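PDB 3HL0: maleylacetate reductase from Agrobacterium tumefaciens, which catalyses the NAD(H)-dependent reduction of maleylacetate to 3-oxoadipate, probably as a step in gamma-resorcylate breakdown. Local coordinates for residues L102-A107 with P144-E149. Residues are numbered along the deposited sequence; the frame is centred on the assembly and turned at random.
With CA (calcium ion), chain C.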
loop_
_atom_site.group_PDB
_atom_site.type_symbol
_atom_site.label_atom_id
_atom_site.label_comp_id
_atom_site.label_asym_id
_atom_site.label_seq_id
_atom_site.Cartn_x
_atom_site.Cartn_y
_atom_site.Cartn_z
ATOM N N LEU A 102 -12.061 -10.042 -1.317
ATOM C CA LEU A 102 -13.408 -9.463 -1.152
ATOM C C LEU A 102 -14.461 -10.303 -1.892
ATOM O O LEU A 102 -15.526 -10.610 -1.340
ATOM C CB LEU A 102 -13.429 -7.972 -1.583
ATOM C CG LEU A 102 -14.851 -7.375 -1.488
ATOM C CD1 LEU A 102 -15.403 -7.403 -0.037
ATOM C CD2 LEU A 102 -14.877 -5.933 -2.074
ATOM N N GLY A 103 -14.162 -10.703 -3.127
ATOM C CA GLY A 103 -15.111 -11.537 -3.883
ATOM C C GLY A 103 -15.360 -12.867 -3.199
ATOM O O GLY A 103 -16.497 -13.380 -3.192
ATOM N N LYS A 104 -14.292 -13.427 -2.615
ATOM C CA LYS A 104 -14.424 -14.685 -1.893
ATOM C C LYS A 104 -15.292 -14.502 -0.652
ATOM O O LYS A 104 -16.121 -15.374 -0.335
ATOM C CB LYS A 104 -13.051 -15.227 -1.498
ATOM C CG LYS A 104 -12.238 -15.855 -2.631
ATOM C CD LYS A 104 -10.801 -16.121 -2.170
ATOM C CE LYS A 104 -10.168 -17.201 -3.066
ATOM N NZ LYS A 104 -8.791 -17.563 -2.549
ATOM N N ALA A 105 -15.101 -13.397 0.066
ATOM C CA ALA A 105 -15.876 -13.146 1.283
ATOM C C ALA A 105 -17.349 -12.909 0.967
ATOM O O ALA A 105 -18.211 -13.265 1.781
ATOM C CB ALA A 105 -15.296 -11.960 2.070
ATOM N N ILE A 106 -17.633 -12.282 -0.176
ATOM C CA ILE A 106 -19.022 -12.095 -0.634
ATOM C C ILE A 106 -19.597 -13.467 -1.014
ATOM O O ILE A 106 -20.695 -13.797 -0.617
ATOM C CB ILE A 106 -19.098 -11.110 -1.843
ATOM C CG1 ILE A 106 -18.714 -9.703 -1.401
ATOM C CG2 ILE A 106 -20.494 -11.136 -2.500
ATOM C CD1 ILE A 106 -18.404 -8.758 -2.589
ATOM N N ALA A 107 -18.839 -14.283 -1.746
ATOM C CA ALA A 107 -19.289 -15.638 -2.092
ATOM C C ALA A 107 -19.600 -16.475 -0.843
ATOM O O ALA A 107 -20.610 -17.216 -0.828
ATOM C CB ALA A 107 -18.235 -16.345 -2.965
ATOM N N PRO A 144 -14.685 -25.442 -0.345
ATOM C CA PRO A 144 -15.081 -25.437 -1.754
ATOM C C PRO A 144 -15.957 -24.242 -2.153
ATOM O O PRO A 144 -15.914 -23.799 -3.315
ATOM C CB PRO A 144 -15.812 -26.789 -1.938
ATOM C CG PRO A 144 -16.044 -27.325 -0.547
ATOM C CD PRO A 144 -14.992 -26.715 0.328
ATOM N N GLU A 145 -16.703 -23.699 -1.195
ATOM C CA GLU A 145 -17.543 -22.515 -1.443
ATOM C C GLU A 145 -16.718 -21.217 -1.659
ATOM O O GLU A 145 -17.264 -20.166 -2.039
ATOM C CB GLU A 145 -18.592 -22.338 -0.328
ATOM C CG GLU A 145 -18.063 -21.868 1.053
ATOM C CD GLU A 145 -17.356 -22.956 1.906
ATOM O OE1 GLU A 145 -17.280 -24.146 1.499
ATOM O OE2 GLU A 145 -16.862 -22.592 3.010
ATOM N N ILE A 146 -15.413 -21.277 -1.409
ATOM C CA ILE A 146 -14.546 -20.080 -1.605
ATOM C C ILE A 146 -13.866 -20.102 -2.973
ATOM O O ILE A 146 -13.549 -19.033 -3.541
ATOM C CB ILE A 146 -13.497 -20.023 -0.465
ATOM C CG1 ILE A 146 -14.235 -19.832 0.867
ATOM C CG2 ILE A 146 -12.416 -18.932 -0.710
ATOM C CD1 ILE A 146 -13.393 -20.087 2.065
ATOM N N LEU A 147 -13.574 -21.303 -3.488
ATOM C CA LEU A 147 -12.844 -21.450 -4.768
ATOM C C LEU A 147 -13.573 -20.759 -5.929
ATOM O O LEU A 147 -14.744 -21.106 -6.215
ATOM C CB LEU A 147 -12.608 -22.923 -5.119
ATOM C CG LEU A 147 -11.728 -23.174 -6.335
ATOM C CD1 LEU A 147 -10.279 -22.662 -6.153
ATOM C CD2 LEU A 147 -11.768 -24.675 -6.595
ATOM N N PRO A 148 -12.916 -19.770 -6.589
ATOM C CA PRO A 148 -13.633 -19.108 -7.705
ATOM C C PRO A 148 -13.967 -20.031 -8.897
ATOM O O PRO A 148 -13.173 -20.899 -9.277
ATOM C CB PRO A 148 -12.678 -17.972 -8.141
ATOM C CG PRO A 148 -11.905 -17.680 -6.867
ATOM C CD PRO A 148 -11.685 -19.037 -6.216
ATOM N N GLU A 149 -15.143 -19.811 -9.467
ATOM C CA GLU A 149 -15.614 -20.593 -10.602
ATOM C C GLU A 149 -14.817 -20.379 -11.873
ATOM O O GLU A 149 -14.594 -21.329 -12.625
ATOM C CB GLU A 149 -17.065 -20.252 -10.906
ATOM C CG GLU A 149 -18.068 -20.928 -9.994
ATOM C CD GLU A 149 -18.105 -20.376 -8.571
ATOM O OE1 GLU A 149 -17.626 -19.249 -8.295
ATOM O OE2 GLU A 149 -18.602 -21.100 -7.678
HETATM CA CA CA C . -19.117 -21.051 -5.330
HETATM O O HOH W 1 -17.108 -22.011 -5.050
HETATM O O HOH W 2 -19.667 -20.118 -3.333
HETATM O O HOH W 3 -18.270 -18.693 -5.711
HETATM O O HOH W 4 -20.531 -22.604 -4.207
HETATM O O HOH W 5 -21.210 -20.138 -6.216
#
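With CG turned anti to its carbonyl carbon (chi1 -75°) and every later torsion extended, Lys104 runs out from helix 97-110 along the loop at Ile146 and Pro148. Ile146 keeps CG1 anti to its own carbonyl carbon (chi1 -64°), which sends the CG2 methyl to the lysine. The two side chains cross at about a right angle, and the single methyl lies against all four methylenes of the stem, CB to CE, coming within 3.6 Å of Lys104 CD. Further along, CD of the Pro148 ring lies 3.9 Å from Lys104 CE. No hydrogen bond joins the two segments; the loop meets the lysine through its methylenes, by van der Waals contact, while its buried ammonium is satisfied beyond them, by the carbonyl oxygens of Ser124, Thr127 and Ile129. One turn later in the helix, Ala107 directs its CB toward the loop and packs on the backbone, 4.0 Å from Glu145 O.

In this member of the iron-containing alcohol dehydrogenase family, the contact lies in the Rossmann-like nucleotide-binding part, where helix 97-110 makes the beta-alpha-beta crossover between neighbouring parallel strands 90-95 and 113-118, and the loop leads from the two-stranded antiparallel sheet into strand 150-153. Lys104 also touches the bound NAD, and Gln114 at the start of strand 113-118 donates through its side-chain amide to Ile146 O.

The same loop carries a calcium ion. Glu149 binds it through OE2 at 2.4 Å, and five waters complete the observed coordination. Water 1, 2.2 Å from the calcium, donates to the carbonyl oxygens of Pro144 and Leu147, so that it ties the two carbonyls to the calcium. Water 2 donates to Glu145 O, whereas water 3 donates to Glu149 OE1, an oxygen that additionally accepts the backbone N-H of Gln114, fixing the rotation of the carboxylate.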